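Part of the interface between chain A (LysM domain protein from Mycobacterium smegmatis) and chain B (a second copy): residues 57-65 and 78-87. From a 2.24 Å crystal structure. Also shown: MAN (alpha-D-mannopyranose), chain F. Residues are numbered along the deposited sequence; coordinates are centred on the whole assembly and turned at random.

Chain A, residues 57-65: EVQTDGNFV
Chain B, residues 78-87: TKGKKEVKLV

The chain A stretch is a hairpin: strand residues Glu A57–Val A58 are hydrogen-bonded to Phe A64–Val A65, and a type I turn from Gln A59 to Gly A62 joins them. Chain B runs from a type II turn, Thr B78 to Lys B81, through Lys B82, a left-handed Glu B83 (phi/psi 50/48) and Val B84 into the strand Lys B85–Val B87. The two run in opposite directions, with CA–CA distances of 4.6 Å for Asn A63–Lys B79, 4.5 Å for Gly A62–Lys B81 and 6.9 Å for Val A58–Lys B85.

The closest fit is at Gly A62 (phi/psi 106/-15), whose bare CA lies 3.2 Å from Lys B81 O and 3.7 Å from Val B84 CG2. A CB here would clash with the carbonyl oxygens of Lys B81 and Thr B78, so the hollow accepts backbone alone. Around it, Gly B80 N donates to Asp A61 O (2.9 Å, 168°) and Thr B78 OG1 (chi1 p) to Gly A62 O (2.7 Å), while Thr B78 N makes a weak bond to Asn A63 OD1 (3.3 Å).

Beyond the glycine the surface becomes apolar. Val B84 (m) points toward chain A and sets CG2 3.6 Å from both Val A58 CG1 and Gln A59 O. Val A58 (t) reaches Leu B86 CB through CG2 at 3.7 Å. Leu B86 (t, p) lays CD2 over one face of the Phe A64 ring (t, chi2 49°), 3.9 Å from its centroid and 20° off the normal.

At the polar end, Lys B79 (t, t, t, p), extended as far as chi3, passes Asp A61 (p), with Lys B79 CG 3.7 Å from Asp A61 OD2. The salt bridge from Lys B79 NZ to Asp A61 OD2 is long, 3.8 Å, and a water spans it, donating to Asp A61 OD2 (2.8 Å) and accepting from Lys B79 NZ (2.6 Å). Asp A61 OD2 also accepts from mannose O2 at 2.6 Å.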

# COMPACT_ATOMS: atom_id res chain seq x y z
N GLU A 57 9.38 3.86 7.51
CA GLU A 57 10.07 2.61 7.87
C GLU A 57 11.55 2.62 7.50
O GLU A 57 11.92 2.87 6.35
CB GLU A 57 9.38 1.42 7.21
CG GLU A 57 9.94 0.06 7.64
CD GLU A 57 9.07 -1.11 7.22
OE1 GLU A 57 7.84 -1.05 7.39
OE2 GLU A 57 9.63 -2.11 6.73
N VAL A 58 12.39 2.34 8.50
CA VAL A 58 13.79 2.02 8.26
C VAL A 58 13.80 0.57 7.79
O VAL A 58 13.69 -0.36 8.60
CB VAL A 58 14.66 2.19 9.52
CG1 VAL A 58 16.10 1.78 9.25
CG2 VAL A 58 14.61 3.63 10.01
N GLN A 59 13.91 0.37 6.49
CA GLN A 59 13.78 -0.96 5.91
C GLN A 59 15.06 -1.76 6.09
O GLN A 59 16.16 -1.20 6.19
CB GLN A 59 13.44 -0.88 4.43
CG GLN A 59 12.13 -0.15 4.14
CD GLN A 59 11.69 -0.22 2.69
OE1 GLN A 59 10.51 -0.10 2.41
NE2 GLN A 59 12.63 -0.41 1.77
N THR A 60 14.91 -3.08 6.10
CA THR A 60 16.05 -3.99 6.24
C THR A 60 16.96 -4.01 4.99
O THR A 60 18.08 -4.52 5.06
CB THR A 60 15.60 -5.42 6.63
OG1 THR A 60 16.75 -6.25 6.84
CG2 THR A 60 14.70 -6.06 5.56
N ASP A 61 16.48 -3.46 3.88
CA ASP A 61 17.30 -3.31 2.66
C ASP A 61 18.19 -2.06 2.66
O ASP A 61 18.92 -1.81 1.69
CB ASP A 61 16.41 -3.32 1.40
CG ASP A 61 15.63 -2.02 1.19
OD1 ASP A 61 15.59 -1.17 2.10
OD2 ASP A 61 15.04 -1.87 0.10
N GLY A 62 18.13 -1.27 3.73
CA GLY A 62 18.99 -0.10 3.90
C GLY A 62 18.30 1.24 3.68
O GLY A 62 18.82 2.29 4.06
N ASN A 63 17.11 1.19 3.09
CA ASN A 63 16.38 2.39 2.69
C ASN A 63 15.36 2.82 3.74
O ASN A 63 14.52 2.04 4.16
CB ASN A 63 15.68 2.12 1.36
CG ASN A 63 15.51 3.37 0.51
OD1 ASN A 63 15.82 4.48 0.93
ND2 ASN A 63 15.02 3.17 -0.71
N PHE A 64 15.48 4.07 4.19
CA PHE A 64 14.45 4.73 5.00
C PHE A 64 13.40 5.34 4.07
O PHE A 64 13.73 6.19 3.24
CB PHE A 64 15.09 5.81 5.89
CG PHE A 64 14.11 6.56 6.76
CD1 PHE A 64 13.18 5.88 7.53
CD2 PHE A 64 14.14 7.94 6.82
CE1 PHE A 64 12.29 6.56 8.34
CE2 PHE A 64 13.25 8.64 7.63
CZ PHE A 64 12.32 7.95 8.39
N VAL A 65 12.15 4.91 4.22
CA VAL A 65 11.09 5.20 3.24
C VAL A 65 9.74 5.55 3.88
O VAL A 65 9.29 4.89 4.81
CB VAL A 65 10.87 3.99 2.30
CG1 VAL A 65 9.91 4.35 1.17
CG2 VAL A 65 12.19 3.51 1.71
N THR B 78 18.96 4.89 -0.13
CA THR B 78 20.09 4.14 0.42
C THR B 78 19.83 2.63 0.47
O THR B 78 20.24 1.95 1.41
CB THR B 78 20.46 4.63 1.83
OG1 THR B 78 19.31 4.53 2.68
CG2 THR B 78 20.95 6.08 1.79
N LYS B 79 19.14 2.12 -0.54
CA LYS B 79 19.01 0.68 -0.72
C LYS B 79 20.41 0.12 -1.01
O LYS B 79 21.14 0.67 -1.82
CB LYS B 79 18.07 0.35 -1.88
CG LYS B 79 17.88 -1.14 -2.13
CD LYS B 79 17.14 -1.39 -3.43
CE LYS B 79 17.20 -2.85 -3.83
NZ LYS B 79 16.49 -3.74 -2.87
N GLY B 80 20.76 -0.97 -0.32
CA GLY B 80 22.08 -1.59 -0.45
C GLY B 80 22.93 -1.46 0.79
O GLY B 80 23.82 -2.28 1.03
N LYS B 81 22.68 -0.42 1.58
CA LYS B 81 23.41 -0.20 2.83
C LYS B 81 22.96 -1.24 3.86
O LYS B 81 21.79 -1.62 3.89
CB LYS B 81 23.19 1.22 3.36
CG LYS B 81 23.41 2.34 2.35
CD LYS B 81 24.79 2.34 1.71
CE LYS B 81 25.87 2.69 2.71
NZ LYS B 81 27.16 3.01 2.03
N LYS B 82 23.90 -1.69 4.69
CA LYS B 82 23.65 -2.79 5.62
C LYS B 82 23.67 -2.35 7.08
O LYS B 82 24.35 -1.38 7.44
CB LYS B 82 24.67 -3.90 5.39
N GLU B 83 22.93 -3.08 7.91
CA GLU B 83 22.80 -2.80 9.35
C GLU B 83 22.45 -1.34 9.63
O GLU B 83 23.07 -0.69 10.48
CB GLU B 83 24.09 -3.20 10.09
CG GLU B 83 24.34 -4.70 10.08
CD GLU B 83 25.64 -5.11 10.74
OE1 GLU B 83 26.22 -4.32 11.52
OE2 GLU B 83 26.10 -6.24 10.47
N VAL B 84 21.46 -0.82 8.92
CA VAL B 84 21.09 0.59 9.03
C VAL B 84 20.22 0.88 10.25
O VAL B 84 19.37 0.08 10.63
CB VAL B 84 20.39 1.14 7.76
CG1 VAL B 84 21.30 1.00 6.55
CG2 VAL B 84 19.04 0.48 7.53
N LYS B 85 20.46 2.04 10.84
CA LYS B 85 19.62 2.57 11.90
C LYS B 85 19.52 4.09 11.78
O LYS B 85 20.50 4.76 11.43
CB LYS B 85 20.16 2.18 13.28
CG LYS B 85 21.60 2.59 13.54
CD LYS B 85 22.07 2.08 14.90
CE LYS B 85 23.53 2.41 15.16
NZ LYS B 85 23.91 2.09 16.56
N LEU B 86 18.34 4.62 12.04
CA LEU B 86 18.10 6.06 12.01
C LEU B 86 18.19 6.62 13.42
O LEU B 86 17.50 6.14 14.32
CB LEU B 86 16.73 6.37 11.41
CG LEU B 86 16.39 7.85 11.21
CD1 LEU B 86 17.21 8.45 10.07
CD2 LEU B 86 14.91 8.03 10.95
N VAL B 87 19.03 7.63 13.61
CA VAL B 87 19.28 8.20 14.93
C VAL B 87 19.02 9.70 14.93
O VAL B 87 19.62 10.44 14.14
CB VAL B 87 20.73 7.95 15.41
CG1 VAL B 87 20.92 8.44 16.84
CG2 VAL B 87 21.08 6.48 15.32
C1 MAN F . 13.84 0.74 -3.71
C2 MAN F . 13.50 -0.30 -2.64
C3 MAN F . 12.00 -0.20 -2.32
C4 MAN F . 11.57 1.24 -2.08
C5 MAN F . 12.04 2.12 -3.25
C6 MAN F . 11.63 3.57 -3.04
O1 MAN F . 13.53 0.10 -4.97
O2 MAN F . 14.23 0.02 -1.47
O3 MAN F . 11.68 -0.97 -1.19
O4 MAN F . 10.17 1.29 -1.97
O5 MAN F . 13.49 2.07 -3.33
O6 MAN F . 11.36 4.11 -4.31
O HOH W 1 14.37 -4.16 -1.38